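Local structure of 2-nitrobenzoate nitroreductase (Pseudomonas fluorescens, 4Z85) at residues P54-I59 against K142-I147; V177-F182 against T197-L202. The protein reduces 2-nitrobenzoate as a nitroreductase of the flavoredoxin family, probably working with bound FMN. All coordinates share one frame; numbering follows the deposited sequence.

From the N terminus, the chain first reaches residues 54-59, on strand 55-62. It then runs through 82 residues containing helices and strand 86-90 before 142-147 comes back on strand 137-150, where interaction 1 closes this long loop. In the barrel order both strands flank 153-165, so interaction 1 bridges across the strand between them. Interaction 2 opens later, at 177-182, and closes after only 14 intervening residues, when 197-202 returns from strands 185-187 and 192-195. The two loops follow in series, neither nested nor crossed. Their centres lie 27 Å apart, one contact on the barrel and the other in the C-terminal region, and both touch the second subunit.

Interaction 1 (P54-I59 against K142-I147); sequences PPLFVI and KLYKII
The phenol ring of Tyr144 carries Leu56 on one face, while Pro54 comes up obliquely. Leu56 CD1 stands almost exactly over the centre, 3.8 Å from the ring centroid and 8° off the normal, a well-formed CH-pi contact. Its other branch reaches the CB side of the same face, with Leu56 CD2 3.6 Å from Tyr144 CD1. Both methyls of the fork therefore rest on one aromatic surface, and the two side chains cross at about a right angle. At the outer half of the ring the proline adds a looser apolar contact, Pro54 CG to Tyr144 CE1 at 4.2 Å. A cis peptide bond precedes Pro54.

The strands do not pair here: strand 153-165 runs between them, bonded to 54-59 through Phe57 with Gly158 and Pro55 with Ile160. Side chains must therefore span the gap, and a tyrosine is long enough to do so. Its CG lies anti to the backbone N (chi1 -168°), which carries the ring over to Leu56. At Tyr144 and Lys145, opposite Phe157, strand 137-150 carries a classic beta bulge, which interrupts its regular alternation. Leu56 also touches Glu159, and it packs on Phe149 of the second subunit.

With no hydrogen bond between the segments, the contact rests on dispersion and the weak attraction of methyl C-H for the pi cloud. A branched aliphatic suits the buried end, and tyrosine suits the exposed one, where its apolar face can cover leucine while the residue remains compatible with solvent.

Interaction 2 (V177-F182 against T197-L202); sequences VRVDLF and TDRVRL
Arg199 reaches from strand 199-201 to the helical turn at 179-181 and delivers its guanidinium to the backbone oxygens of Val179 and Phe182. From CB, which points toward the turn, CG is anti to the carbonyl carbon (chi1 -52°), and the chain then runs extended through CD to NE. The side chain also touches Gln183, and Leu188 of the second subunit packs against the residue. NE donates to Thr196 O, a local bond that helps fix the rotation of the flat group, and NH2 too bonds a residue flanking the segments.

Beyond CZ the two terminal nitrogens divide the turn between them. Arg199 NH1 donates to Val179 O at 2.6 Å, with an N-H...O angle of 164°. The oxygen sits in the guanidinium plane, although the nitrogen approaches from above the carbonyl plane. Arg199 NH2 donates to Phe182 O at 2.7 Å and 160°, again within the plane of the arginine. Arg199 NH1 also lies 3.8 Å from Val179 CG1, and it donates to a water at 3.0 Å. That water in turn donates to Asp180 OD1, also at 3.0 Å, so the carboxylate is linked to the arginine through water, with Asp180 OD1 4.9 Å from Arg199 NH1.

The turn is held internally by Arg178 O, which accepts from both Leu181 N and Phe182 N. Val179 packs on Gly189 of the second subunit, and Arg199 itself belongs to an antiparallel ladder with that subunit's strand.

Five donor bonds thus pin a planar cation whose partners are mostly neutral carbonyls. The two in-plane bonds to Val179 O and Phe182 O fasten the turn to the strand at the dimer interface, and the nearby Asp180 carboxylate probably adds some electrostatic attraction through the water.

Interaction 1 (P54-I59 against K142-I147)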
loop_
_atom_site.group_PDB
_atom_site.type_symbol
_atom_site.label_atom_id
_atom_site.label_comp_id
_atom_site.label_asym_id
_atom_site.label_seq_id
_atom_site.Cartn_x
_atom_site.Cartn_y
_atom_site.Cartn_z
ATOM N N PRO A 54 -4.915 -7.127 -16.353
ATOM C CA PRO A 54 -3.500 -7.501 -16.304
ATOM C C PRO A 54 -2.879 -7.244 -14.923
ATOM O O PRO A 54 -3.455 -6.455 -14.169
ATOM C CB PRO A 54 -2.873 -6.594 -17.361
ATOM C CG PRO A 54 -3.718 -5.404 -17.366
ATOM C CD PRO A 54 -5.123 -5.881 -17.114
ATOM N N PRO A 55 -1.755 -7.909 -14.603
ATOM C CA PRO A 55 -1.117 -7.779 -13.282
ATOM C C PRO A 55 -0.447 -6.413 -13.128
ATOM O O PRO A 55 0.700 -6.239 -13.543
ATOM C CB PRO A 55 -0.091 -8.918 -13.272
ATOM C CG PRO A 55 0.233 -9.134 -14.701
ATOM C CD PRO A 55 -1.043 -8.878 -15.456
ATOM N N LEU A 56 -1.177 -5.454 -12.554
ATOM C CA LEU A 56 -0.715 -4.071 -12.518
ATOM C C LEU A 56 -0.533 -3.607 -11.080
ATOM O O LEU A 56 -1.248 -4.070 -10.173
ATOM C CB LEU A 56 -1.706 -3.126 -13.190
ATOM C CG LEU A 56 -2.027 -3.328 -14.676
ATOM C CD1 LEU A 56 -2.839 -2.131 -15.178
ATOM C CD2 LEU A 56 -0.768 -3.495 -15.488
ATOM N N PHE A 57 0.403 -2.668 -10.922
ATOM C CA PHE A 57 0.612 -1.983 -9.642
ATOM C C PHE A 57 0.859 -0.497 -9.897
ATOM O O PHE A 57 1.109 -0.084 -11.031
ATOM C CB PHE A 57 1.799 -2.586 -8.870
ATOM C CG PHE A 57 3.088 -2.497 -9.619
ATOM C CD1 PHE A 57 3.901 -1.370 -9.506
ATOM C CD2 PHE A 57 3.473 -3.520 -10.475
ATOM C CE1 PHE A 57 5.085 -1.269 -10.225
ATOM C CE2 PHE A 57 4.659 -3.428 -11.212
ATOM C CZ PHE A 57 5.468 -2.305 -11.079
ATOM N N VAL A 58 0.827 0.300 -8.831
ATOM C CA VAL A 58 1.088 1.739 -8.962
ATOM C C VAL A 58 2.134 2.169 -7.933
ATOM O O VAL A 58 2.158 1.667 -6.811
ATOM C CB VAL A 58 -0.227 2.575 -8.816
ATOM C CG1 VAL A 58 -0.845 2.473 -7.404
ATOM C CG2 VAL A 58 0.009 4.034 -9.209
ATOM N N ILE A 59 3.036 3.057 -8.356
ATOM C CA ILE A 59 3.982 3.718 -7.448
ATOM C C ILE A 59 3.896 5.215 -7.685
ATOM O O ILE A 59 4.007 5.648 -8.823
ATOM C CB ILE A 59 5.428 3.273 -7.689
ATOM C CG1 ILE A 59 5.551 1.752 -7.556
ATOM C CG2 ILE A 59 6.358 3.981 -6.718
ATOM C CD1 ILE A 59 6.881 1.204 -8.011
ATOM N N LYS A 142 7.323 -4.094 -16.796
ATOM C CA LYS A 142 7.272 -3.182 -17.918
ATOM C C LYS A 142 6.348 -2.031 -17.583
ATOM O O LYS A 142 5.403 -2.178 -16.803
ATOM C CB LYS A 142 6.807 -3.906 -19.183
ATOM C CG LYS A 142 7.810 -4.956 -19.642
ATOM C CD LYS A 142 7.314 -5.696 -20.884
ATOM C CE LYS A 142 8.427 -6.499 -21.550
ATOM N NZ LYS A 142 7.926 -7.222 -22.771
ATOM N N LEU A 143 6.632 -0.881 -18.168
ATOM C CA LEU A 143 5.796 0.286 -17.972
ATOM C C LEU A 143 4.449 0.083 -18.631
ATOM O O LEU A 143 4.373 -0.228 -19.815
ATOM C CB LEU A 143 6.471 1.539 -18.542
ATOM C CG LEU A 143 5.656 2.821 -18.365
ATOM C CD1 LEU A 143 5.512 3.153 -16.865
ATOM C CD2 LEU A 143 6.259 3.990 -19.129
ATOM N N TYR A 144 3.385 0.252 -17.865
ATOM C CA TYR A 144 2.054 0.225 -18.430
ATOM C C TYR A 144 1.646 1.633 -18.839
ATOM O O TYR A 144 1.258 1.883 -19.989
ATOM C CB TYR A 144 1.069 -0.344 -17.429
ATOM C CG TYR A 144 -0.277 -0.678 -18.017
ATOM C CD1 TYR A 144 -0.476 -1.884 -18.685
ATOM C CD2 TYR A 144 -1.342 0.209 -17.930
ATOM C CE1 TYR A 144 -1.709 -2.211 -19.208
ATOM C CE2 TYR A 144 -2.579 -0.106 -18.462
ATOM C CZ TYR A 144 -2.754 -1.322 -19.106
ATOM O OH TYR A 144 -3.990 -1.628 -19.627
ATOM N N LYS A 145 1.729 2.562 -17.889
ATOM C CA LYS A 145 1.342 3.942 -18.197
ATOM C C LYS A 145 1.806 4.878 -17.106
ATOM O O LYS A 145 1.827 4.499 -15.945
ATOM C CB LYS A 145 -0.175 4.059 -18.345
ATOM C CG LYS A 145 -0.725 5.469 -18.316
ATOM C CD LYS A 145 -1.805 5.650 -19.357
ATOM C CE LYS A 145 -3.172 5.474 -18.749
ATOM N NZ LYS A 145 -4.219 5.506 -19.819
ATOM N N ILE A 146 2.156 6.105 -17.462
ATOM C CA ILE A 146 2.404 7.109 -16.427
ATOM C C ILE A 146 1.254 8.095 -16.442
ATOM O O ILE A 146 0.861 8.585 -17.500
ATOM C CB ILE A 146 3.736 7.832 -16.630
ATOM C CG1 ILE A 146 4.885 6.836 -16.468
ATOM C CG2 ILE A 146 3.896 8.965 -15.616
ATOM C CD1 ILE A 146 6.212 7.420 -16.709
ATOM N N ILE A 147 0.666 8.342 -15.281
ATOM C CA ILE A 147 -0.313 9.408 -15.155
ATOM C C ILE A 147 0.343 10.529 -14.369
ATOM O O ILE A 147 0.712 10.331 -13.231
ATOM C CB ILE A 147 -1.601 8.958 -14.437
ATOM C CG1 ILE A 147 -2.364 7.930 -15.283
ATOM C CG2 ILE A 147 -2.491 10.154 -14.156
ATOM C CD1 ILE A 147 -3.626 7.430 -14.639
#

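Interaction 2 (V177-F182 against T197-L202)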
loop_
_atom_site.group_PDB
_atom_site.type_symbol
_atom_site.label_atom_id
_atom_site.label_comp_id
_atom_site.label_asym_id
_atom_site.label_seq_id
_atom_site.Cartn_x
_atom_site.Cartn_y
_atom_site.Cartn_z
ATOM N N VAL A 177 3.584 -18.347 -2.639
ATOM C CA VAL A 177 4.641 -17.813 -1.802
ATOM C C VAL A 177 4.548 -18.515 -0.451
ATOM O O VAL A 177 3.447 -18.759 0.058
ATOM C CB VAL A 177 4.516 -16.283 -1.634
ATOM C CG1 VAL A 177 5.513 -15.754 -0.616
ATOM C CG2 VAL A 177 4.714 -15.609 -2.978
ATOM N N ARG A 178 5.692 -18.873 0.117
ATOM C CA ARG A 178 5.686 -19.382 1.477
ATOM C C ARG A 178 5.554 -18.184 2.411
ATOM O O ARG A 178 6.545 -17.549 2.780
ATOM C CB ARG A 178 6.939 -20.207 1.768
ATOM C CG ARG A 178 6.991 -21.487 0.936
ATOM C CD ARG A 178 7.910 -22.533 1.535
ATOM N NE ARG A 178 8.291 -23.533 0.542
ATOM C CZ ARG A 178 7.565 -24.607 0.243
ATOM N NH1 ARG A 178 6.416 -24.828 0.866
ATOM N NH2 ARG A 178 7.989 -25.463 -0.679
ATOM N N VAL A 179 4.311 -17.891 2.786
ATOM C CA VAL A 179 3.977 -16.641 3.467
ATOM C C VAL A 179 4.628 -16.567 4.843
ATOM O O VAL A 179 5.054 -15.496 5.286
ATOM C CB VAL A 179 2.434 -16.470 3.572
ATOM C CG1 VAL A 179 2.056 -15.319 4.493
ATOM C CG2 VAL A 179 1.839 -16.246 2.187
ATOM N N ASP A 180 4.746 -17.716 5.504
ATOM C CA ASP A 180 5.367 -17.772 6.820
ATOM C C ASP A 180 6.835 -17.345 6.797
ATOM O O ASP A 180 7.321 -16.741 7.752
ATOM C CB ASP A 180 5.260 -19.190 7.405
ATOM C CG ASP A 180 3.833 -19.580 7.751
ATOM O OD1 ASP A 180 2.887 -18.935 7.245
ATOM O OD2 ASP A 180 3.652 -20.540 8.529
ATOM N N LEU A 181 7.546 -17.656 5.712
ATOM C CA LEU A 181 8.984 -17.392 5.657
ATOM C C LEU A 181 9.358 -16.017 5.108
ATOM O O LEU A 181 10.399 -15.466 5.463
ATOM C CB LEU A 181 9.684 -18.460 4.817
ATOM C CG LEU A 181 9.618 -19.902 5.313
ATOM C CD1 LEU A 181 10.294 -20.817 4.301
ATOM C CD2 LEU A 181 10.281 -20.020 6.671
ATOM N N PHE A 182 8.516 -15.488 4.223
ATOM C CA PHE A 182 8.726 -14.169 3.641
ATOM C C PHE A 182 8.371 -13.107 4.679
ATOM O O PHE A 182 7.233 -13.037 5.129
ATOM C CB PHE A 182 7.879 -14.014 2.368
ATOM C CG PHE A 182 7.952 -12.648 1.740
ATOM C CD1 PHE A 182 9.167 -12.012 1.560
ATOM C CD2 PHE A 182 6.796 -12.014 1.316
ATOM C CE1 PHE A 182 9.230 -10.763 0.968
ATOM C CE2 PHE A 182 6.851 -10.759 0.729
ATOM C CZ PHE A 182 8.063 -10.141 0.558
ATOM N N THR A 197 6.953 -9.957 11.997
ATOM C CA THR A 197 7.283 -11.095 12.853
ATOM C C THR A 197 6.191 -11.449 13.864
ATOM O O THR A 197 6.304 -12.444 14.581
ATOM C CB THR A 197 8.565 -10.799 13.628
ATOM O OG1 THR A 197 8.371 -9.598 14.383
ATOM C CG2 THR A 197 9.723 -10.598 12.665
ATOM N N ASP A 198 5.151 -10.626 13.942
ATOM C CA ASP A 198 4.088 -10.838 14.926
ATOM C C ASP A 198 2.754 -10.934 14.193
ATOM O O ASP A 198 2.109 -9.916 13.921
ATOM C CB ASP A 198 4.082 -9.706 15.957
ATOM C CG ASP A 198 2.972 -9.845 16.987
ATOM O OD1 ASP A 198 2.398 -10.948 17.109
ATOM O OD2 ASP A 198 2.682 -8.847 17.683
ATOM N N ARG A 199 2.368 -12.151 13.837
ATOM C CA ARG A 199 1.241 -12.324 12.922
ATOM C C ARG A 199 0.062 -13.013 13.558
ATOM O O ARG A 199 0.195 -13.708 14.573
ATOM C CB ARG A 199 1.665 -13.127 11.699
ATOM C CG ARG A 199 2.880 -12.580 11.037
ATOM C CD ARG A 199 3.248 -13.408 9.852
ATOM N NE ARG A 199 4.414 -12.835 9.192
ATOM C CZ ARG A 199 4.895 -13.268 8.033
ATOM N NH1 ARG A 199 4.299 -14.273 7.400
ATOM N NH2 ARG A 199 5.962 -12.680 7.498
ATOM N N VAL A 200 -1.099 -12.799 12.955
ATOM C CA VAL A 200 -2.287 -13.565 13.305
ATOM C C VAL A 200 -3.023 -13.959 12.044
ATOM O O VAL A 200 -3.024 -13.256 11.028
ATOM C CB VAL A 200 -3.259 -12.804 14.220
ATOM C CG1 VAL A 200 -2.620 -12.523 15.558
ATOM C CG2 VAL A 200 -3.757 -11.516 13.566
ATOM N N ARG A 201 -3.647 -15.115 12.130
ATOM C CA ARG A 201 -4.483 -15.631 11.075
ATOM C C ARG A 201 -5.916 -15.273 11.416
ATOM O O ARG A 201 -6.397 -15.594 12.506
ATOM C CB ARG A 201 -4.310 -17.138 10.961
ATOM C CG ARG A 201 -5.044 -17.788 9.825
ATOM C CD ARG A 201 -4.596 -19.237 9.743
ATOM N NE ARG A 201 -4.478 -19.688 8.362
ATOM C CZ ARG A 201 -5.450 -20.295 7.695
ATOM N NH1 ARG A 201 -6.598 -20.550 8.300
ATOM N NH2 ARG A 201 -5.261 -20.670 6.437
ATOM N N LEU A 202 -6.583 -14.576 10.509
ATOM C CA LEU A 202 -7.982 -14.230 10.690
ATOM C C LEU A 202 -8.705 -14.601 9.407
ATOM O O LEU A 202 -8.491 -13.986 8.369
ATOM C CB LEU A 202 -8.156 -12.748 11.031
ATOM C CG LEU A 202 -7.484 -12.213 12.304
ATOM C CD1 LEU A 202 -7.626 -10.703 12.397
ATOM C CD2 LEU A 202 -8.085 -12.860 13.542
HETATM O O HOH W 1 2.187 -16.215 8.376
#